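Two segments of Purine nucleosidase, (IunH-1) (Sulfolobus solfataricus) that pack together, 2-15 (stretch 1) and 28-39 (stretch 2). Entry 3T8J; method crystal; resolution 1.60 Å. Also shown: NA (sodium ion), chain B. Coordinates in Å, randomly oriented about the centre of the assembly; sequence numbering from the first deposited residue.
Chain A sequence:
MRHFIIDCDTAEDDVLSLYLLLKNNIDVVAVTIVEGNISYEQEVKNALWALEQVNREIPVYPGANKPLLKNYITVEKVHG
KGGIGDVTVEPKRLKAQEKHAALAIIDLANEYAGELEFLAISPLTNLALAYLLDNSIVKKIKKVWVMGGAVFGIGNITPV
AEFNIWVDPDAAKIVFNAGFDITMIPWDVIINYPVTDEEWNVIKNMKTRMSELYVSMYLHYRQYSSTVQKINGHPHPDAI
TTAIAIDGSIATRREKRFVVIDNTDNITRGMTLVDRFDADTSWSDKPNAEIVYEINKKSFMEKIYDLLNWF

Stretch 1, residues 2-15: RHFIIDCDTAEDDV
Stretch 2, residues 28-39: VVAVTIVEGNIS

Ile-6 (chi1 t, chi2 t) is the apolar pivot: its CG2 sits 3.8 Å from Val-31 CG2 and 4.1 Å from Val-28 CG1, both valines t. Cys-8 (m) brings SG to 4.1 Å from Val-31 CG1. Parallel strands 3-8 and 28-33, axes 4.6 Å apart at closest and 21° apart in direction, pair Phe-4, Ile-6 and Cys-8 with Val-28, Val-31 and Ile-33 on this face, CA to CA 4.8-5.0 Å. Ile-5 (m, t), on the face of Asp-7 and Thr-32, brings CG1 to 3.9 Å from CG2 of Val-29, whose CA-to-CB bond points sideways.

Extended backbone carries the register, Val-29 (phi/psi -88/-19) excepted. Its N donates to Phe-4 O (2.8 Å). Ile-6 and Thr-32 then each bond both ways, as parallel pairing requires: Ile-6 N to Ala-30 O (3.2 Å), Thr-32 N to Ile-6 O (3.0 Å), Cys-8 N to Thr-32 O (2.8 Å), Val-34 N to Cys-8 O (3.1 Å).

Alternation puts Asp-7 (t) opposite Ile-6's face, where its OD1 accepts from Thr-32 OG1 (p) at 2.6 Å. Asp-9 (p) splits its carboxylate: OD1 takes Asn-37 N (2.9 Å), OD2 sodium (2.3 Å). Asn-37 (m) ND2 reaches Asp-9 O (3.1 Å). Gly-36 (165/-112) leaves room; an ideal CB would lie 2.2 Å from Asp-9 OD1. Sodium also binds Asp-14 OD1 (2.3 Å), a water bridging Asp-14 OD2 and Asn-37 ND2, and two atoms elsewhere in the structure.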

# COMPACT_ATOMS: atom_id res chain seq x y z
N ARG A 2 6.94 -43.15 6.89
CA ARG A 2 6.89 -41.73 6.57
C ARG A 2 8.00 -41.01 7.33
O ARG A 2 8.32 -41.40 8.46
CB ARG A 2 5.52 -41.17 6.92
CG ARG A 2 4.39 -41.79 6.05
CD ARG A 2 3.02 -41.41 6.51
NE ARG A 2 2.73 -40.00 6.29
CZ ARG A 2 1.66 -39.37 6.74
NH1 ARG A 2 0.74 -40.03 7.46
NH2 ARG A 2 1.49 -38.08 6.48
N HIS A 3 8.54 -39.96 6.71
CA HIS A 3 9.65 -39.17 7.26
C HIS A 3 9.28 -37.69 7.31
O HIS A 3 8.88 -37.11 6.29
CB HIS A 3 10.89 -39.35 6.40
CG HIS A 3 11.23 -40.78 6.15
ND1 HIS A 3 11.89 -41.56 7.08
CD2 HIS A 3 10.98 -41.59 5.09
CE1 HIS A 3 12.05 -42.78 6.59
NE2 HIS A 3 11.50 -42.83 5.39
N PHE A 4 9.41 -37.10 8.49
CA PHE A 4 9.00 -35.71 8.73
C PHE A 4 10.12 -34.84 9.30
O PHE A 4 10.89 -35.27 10.18
CB PHE A 4 7.88 -35.66 9.78
CG PHE A 4 6.49 -35.82 9.23
CD1 PHE A 4 6.05 -37.04 8.75
CD2 PHE A 4 5.58 -34.77 9.24
CE1 PHE A 4 4.74 -37.19 8.24
CE2 PHE A 4 4.29 -34.91 8.76
CZ PHE A 4 3.87 -36.13 8.27
N ILE A 5 10.14 -33.59 8.88
CA ILE A 5 10.74 -32.49 9.66
C ILE A 5 9.61 -31.75 10.34
O ILE A 5 8.57 -31.48 9.73
CB ILE A 5 11.49 -31.49 8.76
CG1 ILE A 5 12.69 -32.14 8.13
CG2 ILE A 5 11.86 -30.21 9.54
CD1 ILE A 5 13.45 -31.22 7.13
N ILE A 6 9.80 -31.41 11.63
CA ILE A 6 8.84 -30.56 12.32
C ILE A 6 9.52 -29.23 12.62
O ILE A 6 10.61 -29.20 13.18
CB ILE A 6 8.25 -31.25 13.61
CG1 ILE A 6 7.17 -30.37 14.27
CG2 ILE A 6 9.32 -31.64 14.61
CD1 ILE A 6 6.44 -31.10 15.43
N ASP A 7 8.87 -28.13 12.22
CA ASP A 7 9.39 -26.77 12.35
C ASP A 7 8.60 -26.04 13.43
O ASP A 7 7.39 -25.88 13.31
CB ASP A 7 9.31 -26.06 10.98
CG ASP A 7 10.03 -24.71 10.96
OD1 ASP A 7 11.28 -24.63 11.02
OD2 ASP A 7 9.32 -23.66 10.90
N CYS A 8 9.32 -25.64 14.48
CA CYS A 8 8.75 -25.22 15.77
C CYS A 8 9.22 -23.83 16.25
O CYS A 8 10.43 -23.57 16.34
CB CYS A 8 9.17 -26.22 16.86
SG CYS A 8 8.57 -27.87 16.61
N ASP A 9 8.26 -22.97 16.62
CA ASP A 9 8.50 -21.79 17.48
C ASP A 9 8.08 -22.22 18.88
O ASP A 9 7.03 -21.85 19.38
CB ASP A 9 7.79 -20.50 16.99
CG ASP A 9 6.26 -20.61 16.84
OD1 ASP A 9 5.58 -19.56 16.97
OD2 ASP A 9 5.71 -21.69 16.50
N THR A 10 8.91 -23.07 19.47
CA THR A 10 8.43 -24.12 20.39
C THR A 10 7.68 -23.63 21.62
O THR A 10 8.28 -23.02 22.51
CB THR A 10 9.63 -24.95 20.91
OG1 THR A 10 10.62 -25.13 19.87
CG2 THR A 10 9.14 -26.30 21.44
N ALA A 11 6.39 -23.92 21.67
CA ALA A 11 5.55 -23.71 22.85
C ALA A 11 4.74 -25.02 23.07
O ALA A 11 5.06 -26.08 22.48
CB ALA A 11 4.64 -22.48 22.63
N GLU A 12 3.73 -24.99 23.92
CA GLU A 12 3.02 -26.21 24.33
C GLU A 12 2.53 -27.11 23.19
O GLU A 12 2.77 -28.32 23.20
CB GLU A 12 1.90 -25.88 25.33
CG GLU A 12 0.62 -25.18 24.75
CD GLU A 12 0.88 -23.86 24.03
OE1 GLU A 12 1.12 -22.85 24.75
OE2 GLU A 12 0.83 -23.83 22.77
N ASP A 13 1.88 -26.52 22.19
CA ASP A 13 1.26 -27.34 21.15
C ASP A 13 2.30 -27.87 20.17
O ASP A 13 2.03 -28.87 19.47
CB ASP A 13 0.14 -26.56 20.42
CG ASP A 13 -1.12 -27.39 20.22
OD1 ASP A 13 -1.52 -28.17 21.12
OD2 ASP A 13 -1.76 -27.26 19.16
N ASP A 14 3.49 -27.24 20.10
CA ASP A 14 4.61 -27.79 19.31
C ASP A 14 5.15 -29.05 19.98
O ASP A 14 5.44 -30.04 19.33
CB ASP A 14 5.77 -26.77 19.16
CG ASP A 14 5.35 -25.45 18.57
OD1 ASP A 14 5.54 -25.28 17.33
OD2 ASP A 14 4.83 -24.57 19.32
N VAL A 15 5.36 -28.97 21.31
CA VAL A 15 5.78 -30.15 22.08
C VAL A 15 4.79 -31.29 21.91
O VAL A 15 5.19 -32.44 21.60
CB VAL A 15 5.97 -29.82 23.57
CG1 VAL A 15 6.27 -31.13 24.39
CG2 VAL A 15 7.12 -28.81 23.72
N VAL A 28 10.62 -38.94 12.71
CA VAL A 28 10.95 -37.51 12.76
C VAL A 28 12.46 -37.40 12.55
O VAL A 28 13.26 -37.88 13.39
CB VAL A 28 10.53 -36.87 14.08
CG1 VAL A 28 10.94 -35.40 14.09
CG2 VAL A 28 9.02 -36.98 14.30
N VAL A 29 12.88 -36.86 11.41
CA VAL A 29 14.30 -36.81 11.08
C VAL A 29 15.05 -35.55 11.60
O VAL A 29 16.29 -35.56 11.70
CB VAL A 29 14.53 -36.95 9.57
CG1 VAL A 29 13.89 -38.26 9.04
CG2 VAL A 29 14.00 -35.74 8.79
N ALA A 30 14.31 -34.50 11.93
CA ALA A 30 14.89 -33.28 12.49
C ALA A 30 13.80 -32.41 13.05
O ALA A 30 12.66 -32.45 12.62
CB ALA A 30 15.66 -32.48 11.42
N VAL A 31 14.17 -31.60 14.04
CA VAL A 31 13.38 -30.50 14.53
C VAL A 31 14.11 -29.20 14.16
O VAL A 31 15.31 -29.10 14.36
CB VAL A 31 13.21 -30.55 16.05
CG1 VAL A 31 12.37 -29.33 16.54
CG2 VAL A 31 12.60 -31.85 16.52
N THR A 32 13.41 -28.27 13.52
CA THR A 32 13.98 -26.98 13.09
C THR A 32 13.29 -25.89 13.93
O THR A 32 12.11 -26.04 14.27
CB THR A 32 13.82 -26.76 11.56
OG1 THR A 32 12.46 -26.93 11.17
CG2 THR A 32 14.75 -27.76 10.79
N ILE A 33 14.04 -24.85 14.33
CA ILE A 33 13.51 -23.80 15.21
C ILE A 33 13.43 -22.47 14.49
O ILE A 33 14.39 -22.08 13.81
CB ILE A 33 14.39 -23.63 16.48
CG1 ILE A 33 14.67 -24.98 17.15
CG2 ILE A 33 13.71 -22.66 17.49
CD1 ILE A 33 13.43 -25.67 17.71
N VAL A 34 12.32 -21.77 14.68
CA VAL A 34 12.05 -20.49 14.02
C VAL A 34 11.53 -19.46 15.04
O VAL A 34 10.89 -19.86 16.03
CB VAL A 34 11.07 -20.68 12.83
CG1 VAL A 34 9.66 -21.05 13.33
CG2 VAL A 34 11.02 -19.43 11.91
N GLU A 35 11.72 -18.19 14.77
CA GLU A 35 11.14 -17.12 15.61
C GLU A 35 9.62 -17.26 15.68
O GLU A 35 8.97 -17.72 14.70
CB GLU A 35 11.53 -15.72 15.07
CG GLU A 35 10.68 -15.17 13.93
CD GLU A 35 10.97 -15.76 12.55
OE1 GLU A 35 12.05 -16.36 12.36
OE2 GLU A 35 10.11 -15.55 11.64
N GLY A 36 9.03 -16.82 16.78
CA GLY A 36 7.58 -16.75 16.90
C GLY A 36 7.12 -16.58 18.35
O GLY A 36 7.28 -15.52 18.92
N ASN A 37 6.49 -17.61 18.87
CA ASN A 37 5.73 -17.54 20.11
C ASN A 37 6.48 -16.93 21.29
O ASN A 37 5.91 -16.11 22.02
CB ASN A 37 5.31 -18.95 20.55
CG ASN A 37 4.14 -19.52 19.76
OD1 ASN A 37 3.22 -18.80 19.37
ND2 ASN A 37 4.16 -20.83 19.59
N ILE A 38 7.72 -17.35 21.52
CA ILE A 38 8.47 -16.87 22.71
C ILE A 38 9.94 -16.60 22.35
O ILE A 38 10.37 -16.85 21.21
CB ILE A 38 8.38 -17.86 23.90
CG1 ILE A 38 9.17 -19.14 23.60
CG2 ILE A 38 6.93 -18.15 24.28
CD1 ILE A 38 9.39 -20.03 24.80
N SER A 39 10.73 -16.14 23.30
CA SER A 39 12.14 -15.89 23.06
C SER A 39 12.81 -17.06 22.34
O SER A 39 12.69 -18.23 22.74
CB SER A 39 12.86 -15.60 24.38
OG SER A 39 14.17 -16.13 24.41
NA NA B . 4.59 -23.63 16.06
O HOH W 1 3.03 -23.13 17.75